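Local coordinates for RegF protein (Neisseria gonorrhoeae, PDB 4HOJ) that binds glutathione and, as a glutathione transferase homolog also called stringent starvation protein A, probably has a role in the starvation response, at residues C12-S15 / H16-R19; L62-S65 / N66-N69; N69-I72 / D73-P77; R93-L96 / Y97-K101. One frame throughout, in Å; residues are numbered along the deposited sequence.

Interaction 1: residues C12-S15 / H16-R19. With GSH (glutathione), chain C.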
loop_
_atom_site.group_PDB
_atom_site.type_symbol
_atom_site.label_atom_id
_atom_site.label_comp_id
_atom_site.label_asym_id
_atom_site.label_seq_id
_atom_site.Cartn_x
_atom_site.Cartn_y
_atom_site.Cartn_z
ATOM N N CYS A 12 10.564 -8.223 15.694
ATOM C CA CYS A 12 10.223 -7.527 14.465
ATOM C C CYS A 12 8.970 -6.663 14.664
ATOM O O CYS A 12 7.902 -7.226 14.960
ATOM C CB CYS A 12 9.969 -8.582 13.375
ATOM S SG CYS A 12 9.324 -7.910 11.840
ATOM N N PRO A 13 9.077 -5.350 14.430
ATOM C CA PRO A 13 7.876 -4.513 14.644
ATOM C C PRO A 13 6.758 -4.838 13.662
ATOM O O PRO A 13 5.587 -4.597 13.975
ATOM C CB PRO A 13 8.403 -3.054 14.501
ATOM C CG PRO A 13 9.710 -3.207 13.654
ATOM C CD PRO A 13 10.293 -4.576 14.105
ATOM N N PHE A 14 7.089 -5.320 12.466
ATOM C CA PHE A 14 6.069 -5.624 11.464
ATOM C C PHE A 14 5.347 -6.871 11.819
ATOM O O PHE A 14 4.112 -6.928 11.733
ATOM C CB PHE A 14 6.711 -5.683 10.064
ATOM C CG PHE A 14 7.400 -4.396 9.700
ATOM C CD1 PHE A 14 6.644 -3.298 9.341
ATOM C CD2 PHE A 14 8.750 -4.266 9.797
ATOM C CE1 PHE A 14 7.242 -2.107 9.012
ATOM C CE2 PHE A 14 9.384 -3.045 9.521
ATOM C CZ PHE A 14 8.614 -1.956 9.127
ATOM N N SER A 15 6.063 -7.865 12.368
ATOM C CA SER A 15 5.418 -9.068 12.930
ATOM C C SER A 15 4.549 -8.730 14.161
ATOM O O SER A 15 3.491 -9.328 14.373
ATOM C CB SER A 15 6.506 -10.106 13.371
ATOM O OG SER A 15 7.268 -10.549 12.218
ATOM N N HIS A 16 5.042 -7.785 14.948
ATOM C CA HIS A 16 4.341 -7.335 16.136
ATOM C C HIS A 16 2.938 -6.807 15.749
ATOM O O HIS A 16 1.936 -7.102 16.417
ATOM C CB HIS A 16 5.216 -6.287 16.803
ATOM C CG HIS A 16 4.763 -5.875 18.162
ATOM N ND1 HIS A 16 5.456 -4.924 18.863
ATOM C CD2 HIS A 16 3.667 -6.211 18.912
ATOM C CE1 HIS A 16 4.850 -4.725 20.032
ATOM N NE2 HIS A 16 3.753 -5.485 20.084
ATOM N N ARG A 17 2.837 -6.103 14.605
ATOM C CA ARG A 17 1.526 -5.588 14.183
ATOM C C ARG A 17 0.573 -6.751 14.001
ATOM O O ARG A 17 -0.596 -6.689 14.431
ATOM C CB ARG A 17 1.585 -4.861 12.813
ATOM C CG ARG A 17 2.420 -3.643 12.744
ATOM C CD ARG A 17 2.456 -3.171 11.284
ATOM N NE ARG A 17 2.938 -1.791 11.162
ATOM C CZ ARG A 17 3.241 -1.254 9.975
ATOM N NH1 ARG A 17 3.310 -2.005 8.857
ATOM N NH2 ARG A 17 3.552 0.028 9.969
ATOM N N CYS A 18 1.044 -7.816 13.334
ATOM C CA CYS A 18 0.160 -8.952 13.024
ATOM C C CYS A 18 -0.191 -9.733 14.281
ATOM O O CYS A 18 -1.344 -10.139 14.461
ATOM C CB CYS A 18 0.833 -9.862 12.004
ATOM S SG CYS A 18 1.239 -9.036 10.446
ATOM N N ARG A 19 0.744 -9.907 15.214
ATOM C CA ARG A 19 0.453 -10.533 16.497
ATOM C C ARG A 19 -0.602 -9.741 17.243
ATOM O O ARG A 19 -1.531 -10.328 17.809
ATOM C CB ARG A 19 1.763 -10.726 17.304
ATOM C CG ARG A 19 2.636 -11.849 16.727
ATOM C CD ARG A 19 3.891 -12.017 17.584
ATOM N NE ARG A 19 5.047 -11.261 17.102
ATOM C CZ ARG A 19 5.609 -10.206 17.710
ATOM N NH1 ARG A 19 6.811 -9.751 17.283
ATOM N NH2 ARG A 19 5.046 -9.647 18.751
HETATM N N1 GSH C . 7.188 -4.160 4.460
HETATM C CA1 GSH C . 7.369 -5.330 5.368
HETATM C C1 GSH C . 6.133 -5.563 6.155
HETATM O O11 GSH C . 5.814 -6.731 6.496
HETATM O O12 GSH C . 5.465 -4.564 6.481
HETATM C CB1 GSH C . 8.632 -5.179 6.229
HETATM C CG1 GSH C . 9.006 -6.457 6.987
HETATM C CD1 GSH C . 10.424 -6.358 7.517
HETATM O OE1 GSH C . 11.129 -5.383 7.388
HETATM N N2 GSH C . 10.798 -7.492 8.222
HETATM C CA2 GSH C . 12.157 -7.555 8.758
HETATM C C2 GSH C . 12.823 -8.726 8.080
HETATM O O2 GSH C . 12.331 -9.811 7.818
HETATM C CB2 GSH C . 12.247 -7.810 10.225
HETATM S SG2 GSH C . 11.396 -6.616 11.218
HETATM N N3 GSH C . 14.245 -8.513 7.845
HETATM C CA3 GSH C . 15.057 -9.529 7.199
HETATM C C3 GSH C . 15.563 -8.945 5.918
HETATM O O31 GSH C . 15.190 -7.836 5.401
HETATM O O32 GSH C . 16.409 -9.648 5.318
#
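Phe14 and Arg17, three residues apart at the start of helix 13-25, lie side by side and point the same way. The guanidinium stands almost perpendicular to the ring, their planes 89° apart: Arg17 NH1 sits at the ring edge, 3.6 Å from Phe14 CD1, while the ring edge in turn covers one guanidinium face. The extended chain of Arg17 carries its charge this far back along the helix. Over a face of the Phe14 ring lies CB1 of glutathione, so the aromatic side chain gives the tripeptide an apolar wall.

Backbone bonds open the helix. His16 N donates to Cys12 O at 2.9 Å, in the carbonyl plane, and Arg19 N reaches Ser15 O at 2.9 Å. Cys12 is the N-cap; its SG appears to accept from Ser15 N, though the position of the sulfur is uncertain. Cys12 forms the covalent link with glutathione observed for this protein. Pro13 suits the first helical turn, where a residue needs no N-H to donate.

Two arginines supply much of the polar grip. Arg19 folds back with its guanidinium face over the backbone of Ser15 and His16, and bonds Gly9, Ala193 and Glu198. Arg17 bridges to Glu100 and also bonds Ser65 and Ala155, which fixes the plane of its guanidinium. Ser15 OG is held by Gly9, and His16 by Arg162.

The segment belongs to the beta-alpha-beta unit of strand 5-8, helix 13-25 and strand 30-33 in the thioredoxin-like domain; Cys18 packs on Leu6 of the first strand, Arg17 on helix 65-75, and Pro13 and Phe14 on helix 104-111.

Interaction 2: residues L62-S65 / N66-N69. With GSH (glutathione), chain C.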
loop_
_atom_site.group_PDB
_atom_site.type_symbol
_atom_site.label_atom_id
_atom_site.label_comp_id
_atom_site.label_asym_id
_atom_site.label_seq_id
_atom_site.Cartn_x
_atom_site.Cartn_y
_atom_site.Cartn_z
ATOM N N LEU A 62 0.341 -14.915 2.379
ATOM C CA LEU A 62 0.467 -13.456 2.302
ATOM C C LEU A 62 1.725 -12.989 2.982
ATOM O O LEU A 62 2.102 -13.509 4.046
ATOM C CB LEU A 62 -0.705 -12.778 2.993
ATOM C CG LEU A 62 -2.071 -13.027 2.376
ATOM C CD1 LEU A 62 -3.112 -12.332 3.272
ATOM C CD2 LEU A 62 -2.159 -12.428 0.954
ATOM N N HIS A 63 2.368 -11.951 2.457
ATOM C CA HIS A 63 3.355 -11.179 3.203
ATOM C C HIS A 63 2.884 -9.724 3.136
ATOM O O HIS A 63 1.827 -9.425 2.563
ATOM C CB HIS A 63 4.760 -11.395 2.615
ATOM C CG HIS A 63 4.859 -11.180 1.125
ATOM N ND1 HIS A 63 5.196 -9.969 0.542
ATOM C CD2 HIS A 63 4.678 -12.047 0.102
ATOM C CE1 HIS A 63 5.179 -10.105 -0.780
ATOM N NE2 HIS A 63 4.865 -11.355 -1.077
ATOM N N GLU A 64 3.699 -8.860 3.736
ATOM C CA GLU A 64 3.447 -7.440 3.955
ATOM C C GLU A 64 2.438 -7.266 5.069
ATOM O O GLU A 64 1.226 -7.523 4.949
ATOM C CB GLU A 64 2.949 -6.771 2.668
ATOM C CG GLU A 64 2.905 -5.251 2.756
ATOM C CD GLU A 64 4.248 -4.583 2.938
ATOM O OE1 GLU A 64 5.285 -5.238 2.807
ATOM O OE2 GLU A 64 4.209 -3.335 3.107
ATOM N N SER A 65 2.959 -6.849 6.228
ATOM C CA SER A 65 2.170 -6.784 7.466
ATOM C C SER A 65 0.821 -6.096 7.331
ATOM O O SER A 65 -0.179 -6.659 7.833
ATOM C CB SER A 65 3.025 -6.165 8.585
ATOM O OG SER A 65 3.390 -4.802 8.313
ATOM N N ASN A 66 0.758 -4.954 6.638
ATOM C CA ASN A 66 -0.554 -4.295 6.609
ATOM C C ASN A 66 -1.552 -5.043 5.731
ATOM O O ASN A 66 -2.749 -4.975 5.960
ATOM C CB ASN A 66 -0.416 -2.859 6.091
ATOM C CG ASN A 66 0.145 -1.921 7.113
ATOM O OD1 ASN A 66 0.192 -2.187 8.307
ATOM N ND2 ASN A 66 0.609 -0.776 6.617
ATOM N N ILE A 67 -1.058 -5.789 4.742
ATOM C CA ILE A 67 -1.931 -6.582 3.843
ATOM C C ILE A 67 -2.415 -7.830 4.613
ATOM O O ILE A 67 -3.595 -8.202 4.562
ATOM C CB ILE A 67 -1.142 -6.975 2.576
ATOM C CG1 ILE A 67 -0.912 -5.712 1.766
ATOM C CG2 ILE A 67 -1.910 -7.987 1.764
ATOM C CD1 ILE A 67 -0.214 -5.966 0.494
ATOM N N ILE A 68 -1.525 -8.491 5.374
ATOM C CA ILE A 68 -1.913 -9.587 6.224
ATOM C C ILE A 68 -3.014 -9.106 7.168
ATOM O O ILE A 68 -4.026 -9.778 7.362
ATOM C CB ILE A 68 -0.674 -10.020 7.043
ATOM C CG1 ILE A 68 0.303 -10.758 6.109
ATOM C CG2 ILE A 68 -1.122 -10.939 8.222
ATOM C CD1 ILE A 68 1.732 -11.003 6.793
ATOM N N ASN A 69 -2.831 -7.905 7.716
ATOM C CA ASN A 69 -3.793 -7.428 8.718
ATOM C C ASN A 69 -5.138 -7.088 8.121
ATOM O O ASN A 69 -6.166 -7.351 8.746
ATOM C CB ASN A 69 -3.217 -6.258 9.468
ATOM C CG ASN A 69 -2.164 -6.696 10.442
ATOM O OD1 ASN A 69 -1.961 -7.887 10.666
ATOM N ND2 ASN A 69 -1.466 -5.710 11.031
HETATM N N1 GSH C . 7.188 -4.160 4.460
HETATM C CA1 GSH C . 7.369 -5.330 5.368
HETATM C C1 GSH C . 6.133 -5.563 6.155
HETATM O O11 GSH C . 5.814 -6.731 6.496
HETATM O O12 GSH C . 5.465 -4.564 6.481
HETATM C CB1 GSH C . 8.632 -5.179 6.229
HETATM C CG1 GSH C . 9.006 -6.457 6.987
HETATM C CD1 GSH C . 10.424 -6.358 7.517
HETATM O OE1 GSH C . 11.129 -5.383 7.388
HETATM N N2 GSH C . 10.798 -7.492 8.222
HETATM C CA2 GSH C . 12.157 -7.555 8.758
HETATM C C2 GSH C . 12.823 -8.726 8.080
HETATM O O2 GSH C . 12.331 -9.811 7.818
HETATM C CB2 GSH C . 12.247 -7.810 10.225
HETATM S SG2 GSH C . 11.396 -6.616 11.218
HETATM N N3 GSH C . 14.245 -8.513 7.845
HETATM C CA3 GSH C . 15.057 -9.529 7.199
HETATM C C3 GSH C . 15.563 -8.945 5.918
HETATM O O31 GSH C . 15.190 -7.836 5.401
HETATM O O32 GSH C . 16.409 -9.648 5.318
#
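Glu64 touches Ile67 one turn on, its CB and CG each 3.9 Å from Ile67 CD1, where strand 60-63 gives way to helix 65-75. Glu64 takes the N-cap position. Its carbonyl O accepts from Ile68 N at 2.9 Å along a nearly straight N-H line (168°), with a weaker bond from Ile67 N; Asn69 N is satisfied by Ser65 O.

With its own N-H pointing out of the helix start, Ser65 donates to glutathione O11 at 2.9 Å and, weakly, to O12. Its hydroxyl, set between the backbone N and the carbonyl carbon (chi1 64°), faces the same carboxylate and donates to glutathione O12 at 2.8 Å. Ser65 OG is itself held by Arg17. A small hydroxyl suits this place, since it can reach the ligand without blocking it. The bend of the Glu64 chain at chi2 brings OE1 within 2.7 Å of glutathione N1, which donates to it. His63 O, by contrast, is buried with no partner.

Below the polar layer, Leu62 CB meets Ile68 CG1 at 3.8 Å, and Leu62, Glu64 and Ile67 also pack on the second subunit.

Both charged groups at the gamma-glutamyl end of glutathione are thus held: the amine by an acidic side chain, the carboxylate by a helix N-terminus, whose dipole would probably favour its negative charge.

Interaction 3: residues N69-I72 / D73-P77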
loop_
_atom_site.group_PDB
_atom_site.type_symbol
_atom_site.label_atom_id
_atom_site.label_comp_id
_atom_site.label_asym_id
_atom_site.label_seq_id
_atom_site.Cartn_x
_atom_site.Cartn_y
_atom_site.Cartn_z
ATOM N N ASN A 69 -2.831 -7.905 7.716
ATOM C CA ASN A 69 -3.793 -7.428 8.718
ATOM C C ASN A 69 -5.138 -7.088 8.121
ATOM O O ASN A 69 -6.166 -7.351 8.746
ATOM C CB ASN A 69 -3.217 -6.258 9.468
ATOM C CG ASN A 69 -2.164 -6.696 10.442
ATOM O OD1 ASN A 69 -1.961 -7.887 10.666
ATOM N ND2 ASN A 69 -1.466 -5.710 11.031
ATOM N N GLU A 70 -5.159 -6.531 6.892
ATOM C CA GLU A 70 -6.430 -6.366 6.150
ATOM C C GLU A 70 -7.138 -7.663 5.982
ATOM O O GLU A 70 -8.351 -7.748 6.178
ATOM C CB GLU A 70 -6.208 -5.783 4.756
ATOM C CG GLU A 70 -5.827 -4.325 4.771
ATOM C CD GLU A 70 -6.991 -3.367 4.696
ATOM O OE1 GLU A 70 -8.165 -3.800 4.823
ATOM O OE2 GLU A 70 -6.716 -2.157 4.507
ATOM N N TYR A 71 -6.390 -8.676 5.564
ATOM C CA TYR A 71 -6.972 -9.997 5.400
ATOM C C TYR A 71 -7.572 -10.479 6.710
ATOM O O TYR A 71 -8.728 -10.889 6.741
ATOM C CB TYR A 71 -5.927 -10.996 4.844
ATOM C CG TYR A 71 -6.442 -12.396 4.851
ATOM C CD1 TYR A 71 -7.370 -12.822 3.916
ATOM C CD2 TYR A 71 -5.986 -13.304 5.789
ATOM C CE1 TYR A 71 -7.836 -14.129 3.922
ATOM C CE2 TYR A 71 -6.456 -14.615 5.819
ATOM C CZ TYR A 71 -7.376 -15.018 4.895
ATOM O OH TYR A 71 -7.820 -16.315 4.888
ATOM N N ILE A 72 -6.810 -10.415 7.796
ATOM C CA ILE A 72 -7.314 -10.921 9.056
ATOM C C ILE A 72 -8.621 -10.188 9.439
ATOM O O ILE A 72 -9.574 -10.802 9.925
ATOM C CB ILE A 72 -6.252 -10.833 10.141
ATOM C CG1 ILE A 72 -5.115 -11.785 9.825
ATOM C CG2 ILE A 72 -6.890 -11.241 11.498
ATOM C CD1 ILE A 72 -3.873 -11.484 10.663
ATOM N N ASP A 73 -8.636 -8.871 9.217
ATOM C CA ASP A 73 -9.801 -8.094 9.592
ATOM C C ASP A 73 -11.032 -8.527 8.804
ATOM O O ASP A 73 -12.154 -8.491 9.329
ATOM C CB ASP A 73 -9.538 -6.602 9.359
ATOM C CG ASP A 73 -10.516 -5.718 10.078
ATOM O OD1 ASP A 73 -10.906 -6.055 11.233
ATOM O OD2 ASP A 73 -10.927 -4.681 9.521
ATOM N N GLU A 74 -10.841 -8.905 7.537
ATOM C CA GLU A 74 -11.953 -9.310 6.704
ATOM C C GLU A 74 -12.327 -10.763 6.982
ATOM O O GLU A 74 -13.517 -11.132 6.918
ATOM C CB GLU A 74 -11.675 -9.043 5.204
ATOM C CG GLU A 74 -11.586 -7.542 4.886
ATOM C CD GLU A 74 -11.540 -7.233 3.400
ATOM O OE1 GLU A 74 -11.335 -8.188 2.607
ATOM O OE2 GLU A 74 -11.706 -6.033 3.047
ATOM N N ARG A 75 -11.346 -11.590 7.325
ATOM C CA ARG A 75 -11.526 -13.019 7.493
ATOM C C ARG A 75 -12.252 -13.355 8.817
ATOM O O ARG A 75 -13.036 -14.320 8.899
ATOM C CB ARG A 75 -10.151 -13.670 7.430
ATOM C CG ARG A 75 -10.090 -15.091 7.818
ATOM C CD ARG A 75 -10.523 -15.981 6.685
ATOM N NE ARG A 75 -10.303 -17.346 7.118
ATOM C CZ ARG A 75 -11.061 -17.986 8.005
ATOM N NH1 ARG A 75 -12.129 -17.393 8.531
ATOM N NH2 ARG A 75 -10.761 -19.232 8.350
ATOM N N PHE A 76 -11.979 -12.564 9.851
ATOM C CA PHE A 76 -12.612 -12.707 11.168
ATOM C C PHE A 76 -13.269 -11.369 11.452
ATOM O O PHE A 76 -12.634 -10.482 12.038
ATOM C CB PHE A 76 -11.557 -12.965 12.240
ATOM C CG PHE A 76 -10.784 -14.247 12.073
ATOM C CD1 PHE A 76 -11.420 -15.432 11.746
ATOM C CD2 PHE A 76 -9.415 -14.265 12.295
ATOM C CE1 PHE A 76 -10.700 -16.599 11.606
ATOM C CE2 PHE A 76 -8.686 -15.440 12.165
ATOM C CZ PHE A 76 -9.342 -16.608 11.820
ATOM N N PRO A 77 -14.510 -11.178 10.962
ATOM C CA PRO A 77 -15.095 -9.847 10.900
ATOM C C PRO A 77 -15.175 -9.167 12.250
ATOM O O PRO A 77 -14.929 -7.967 12.352
ATOM C CB PRO A 77 -16.503 -10.120 10.362
ATOM C CG PRO A 77 -16.350 -11.357 9.561
ATOM C CD PRO A 77 -15.351 -12.183 10.297
HETATM O O HOH W 1 -11.120 -3.903 4.237
#
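Tyr71 O is gripped by two backbone donors, Arg75 N at 2.8 Å and, weakly, Glu74 N at 3.0 Å. The pair marks the last turn of helix 65-75. Phe76 N still bonds Ile72 O at 3.0 Å, yet Phe76 is the first residue to leave helical backbone angles.

Tyr71 and Arg75 also meet through their side chains. They run alongside each other, and CB of Arg75 lies over a face of the phenol ring in a CH-pi contact, 4.1 Å from the centroid. A bend at chi2 (81°) swings the rest of the arginine along the ring towards its hydroxyl, where CD comes within 3.3 Å of Tyr71 OH. That oxygen lies at the edge of the guanidinium plane. Glu57 receives both ends, hydrogen-bonding Tyr71 OH and pairing with Arg75 NH2, so a long flexible cation and a rigid phenol serve one carboxylate. Phe76 in turn has Arg75 CG over the centre of its ring, while its CD2 touches Ile72 CG2 at 4.0 Å.

On another side, in the conformer of Glu70 modelled here, its OE1 lies 4.5 Å from Glu74 OE2, and a water tentatively bridges the two like charges. Arg89 and Arg93 of the second subunit form salt bridges with Glu74, probably easing any repulsion.

Asp73 pairs with Lys25 at the far end of helix 13-25, which Ile72 also covers through Val21; Tyr71 lies against Leu60 and Leu62 of strand 60-63, and Asp73 and Asn69 pack on Met151 of helix 151-161.

Interaction 4: residues R93-L96 / Y97-K101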
loop_
_atom_site.group_PDB
_atom_site.type_symbol
_atom_site.label_atom_id
_atom_site.label_comp_id
_atom_site.label_asym_id
_atom_site.label_seq_id
_atom_site.Cartn_x
_atom_site.Cartn_y
_atom_site.Cartn_z
ATOM N N ARG A 93 -6.867 4.434 5.265
ATOM C CA ARG A 93 -5.901 3.788 4.366
ATOM C C ARG A 93 -4.841 4.764 3.944
ATOM O O ARG A 93 -3.674 4.392 3.768
ATOM C CB ARG A 93 -6.609 3.232 3.146
ATOM C CG ARG A 93 -7.351 2.009 3.484
ATOM C CD ARG A 93 -7.784 1.471 2.147
ATOM N NE ARG A 93 -8.777 0.453 2.289
ATOM C CZ ARG A 93 -10.064 0.581 1.984
ATOM N NH1 ARG A 93 -10.596 1.723 1.472
ATOM N NH2 ARG A 93 -10.805 -0.477 2.253
ATOM N N LEU A 94 -5.184 6.036 3.756
ATOM C CA LEU A 94 -4.164 7.013 3.385
ATOM C C LEU A 94 -3.226 7.300 4.532
ATOM O O LEU A 94 -2.020 7.446 4.282
ATOM C CB LEU A 94 -4.870 8.287 2.841
ATOM C CG LEU A 94 -3.891 9.329 2.292
ATOM C CD1 LEU A 94 -3.025 8.765 1.119
ATOM C CD2 LEU A 94 -4.691 10.583 1.858
ATOM N N VAL A 95 -3.756 7.367 5.762
ATOM C CA VAL A 95 -2.881 7.507 6.929
ATOM C C VAL A 95 -1.896 6.318 7.012
ATOM O O VAL A 95 -0.667 6.517 7.147
ATOM C CB VAL A 95 -3.661 7.648 8.231
ATOM C CG1 VAL A 95 -2.698 7.519 9.433
ATOM C CG2 VAL A 95 -4.338 8.979 8.252
ATOM N N LEU A 96 -2.363 5.109 6.756
ATOM C CA LEU A 96 -1.479 3.922 6.757
ATOM C C LEU A 96 -0.403 4.073 5.723
ATOM O O LEU A 96 0.773 3.768 5.944
ATOM C CB LEU A 96 -2.259 2.629 6.510
ATOM C CG LEU A 96 -3.138 1.987 7.556
ATOM C CD1 LEU A 96 -3.972 0.810 7.028
ATOM C CD2 LEU A 96 -2.223 1.421 8.667
ATOM N N TYR A 97 -0.765 4.493 4.496
ATOM C CA TYR A 97 0.198 4.638 3.423
ATOM C C TYR A 97 1.233 5.690 3.819
ATOM O O TYR A 97 2.451 5.469 3.638
ATOM C CB TYR A 97 -0.561 5.056 2.119
ATOM C CG TYR A 97 0.424 5.358 0.993
ATOM C CD1 TYR A 97 0.962 4.344 0.204
ATOM C CD2 TYR A 97 0.807 6.632 0.725
ATOM C CE1 TYR A 97 1.910 4.605 -0.805
ATOM C CE2 TYR A 97 1.736 6.915 -0.306
ATOM C CZ TYR A 97 2.313 5.892 -1.028
ATOM O OH TYR A 97 3.254 6.126 -1.991
ATOM N N ARG A 98 0.796 6.844 4.327
ATOM C CA ARG A 98 1.775 7.847 4.710
ATOM C C ARG A 98 2.665 7.381 5.860
ATOM O O ARG A 98 3.849 7.736 5.871
ATOM C CB ARG A 98 1.084 9.149 5.050
ATOM C CG ARG A 98 0.500 9.771 3.744
ATOM C CD ARG A 98 0.164 11.231 3.833
ATOM N NE ARG A 98 1.295 11.998 4.317
ATOM C CZ ARG A 98 1.177 13.184 4.888
ATOM N NH1 ARG A 98 -0.034 13.767 4.941
ATOM N NH2 ARG A 98 2.270 13.789 5.349
ATOM N N MET A 99 2.148 6.628 6.832
ATOM C CA MET A 99 3.037 6.075 7.870
ATOM C C MET A 99 4.059 5.135 7.274
ATOM O O MET A 99 5.223 5.137 7.675
ATOM C CB MET A 99 2.250 5.363 8.953
ATOM C CG MET A 99 1.339 6.284 9.753
ATOM S SD MET A 99 0.864 5.538 11.310
ATOM C CE MET A 99 -0.199 4.225 10.710
ATOM N N GLU A 100 3.703 4.327 6.274
ATOM C CA GLU A 100 4.656 3.422 5.672
ATOM C C GLU A 100 5.728 4.175 5.000
ATOM O O GLU A 100 6.914 3.810 5.061
ATOM C CB GLU A 100 4.044 2.393 4.674
ATOM C CG GLU A 100 3.347 1.106 5.200
ATOM C CD GLU A 100 3.892 0.384 6.513
ATOM O OE1 GLU A 100 4.329 -0.801 6.542
ATOM O OE2 GLU A 100 3.786 1.041 7.467
ATOM N N LYS A 101 5.366 5.263 4.308
ATOM C CA LYS A 101 6.339 5.993 3.491
ATOM C C LYS A 101 7.197 6.999 4.287
ATOM O O LYS A 101 8.293 7.330 3.861
ATOM C CB LYS A 101 5.574 6.748 2.387
ATOM C CG LYS A 101 6.411 7.665 1.515
ATOM C CD LYS A 101 5.649 8.054 0.254
ATOM C CE LYS A 101 6.457 9.044 -0.547
ATOM N NZ LYS A 101 5.891 9.347 -1.887
HETATM O O HOH W 2 1.367 1.863 8.098
#
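Leu96 and Met99 form the apolar centre, the leucine CD2 lying 4.0 Å from the methionine methyl CE as the two side chains cross. A turn at chi3 (-69°) folds CE back towards Leu96, a use for which the unbranched, pliable thioether is well suited. Next to them Val95 CG1 meets Met99 CG at 4.2 Å, a loose touch. Leu94 CD1 approaches Tyr97 CD2 at 4.4 Å on a different side of the helix.

Regular helical bonds run beneath: Met99 N to Val95 O at 2.8 Å, and Arg98 N to Leu94 O at 2.9 Å. Leu96 O serves two donors, Glu100 N at 3.0 Å and a water at 2.9 Å that also donates to Glu100 OE2.

At the polar edge, Glu100 is bent at chi2 and forms a salt bridge through OE2 with Arg17, while its side chain also touches glutathione. Arg98 turns outward to pair with Glu102, and Arg93 has its partner in Glu74 of the second subunit.

Two surfaces of helix 86-102 are therefore in use: Val95, Leu96 and Met99 pack on Ile152 of helix 151-161, with Leu96 and Glu100 against Asn66 of helix 65-75, whereas Leu94, Tyr97 and Arg98 meet His63, Glu64 and Pro48 of the second subunit.

How the interactions relate
Interactions 1 and 2 both line the glutathione site, their centres about 10 Å apart, and Arg17 NH1 joins them through a probable hydrogen bond of 2.9 Å to Ser65 OG. The other terminal nitrogen of that guanidinium reaches interaction 4, where Arg17 NH2 and Glu100 OE2 form a 2.7 Å salt bridge between the N-terminal and C-terminal glutathione transferase domains. Interaction 3 continues helix 65-75 from interaction 2, sharing Asn69, and leads away from the ligand; Leu62 CD1 packs on Tyr71 CB at 3.5 Å. Interactions 2, 3 and 4 also touch the second subunit, so helices 65-75 and 86-102 serve both the pocket and the dimer interface.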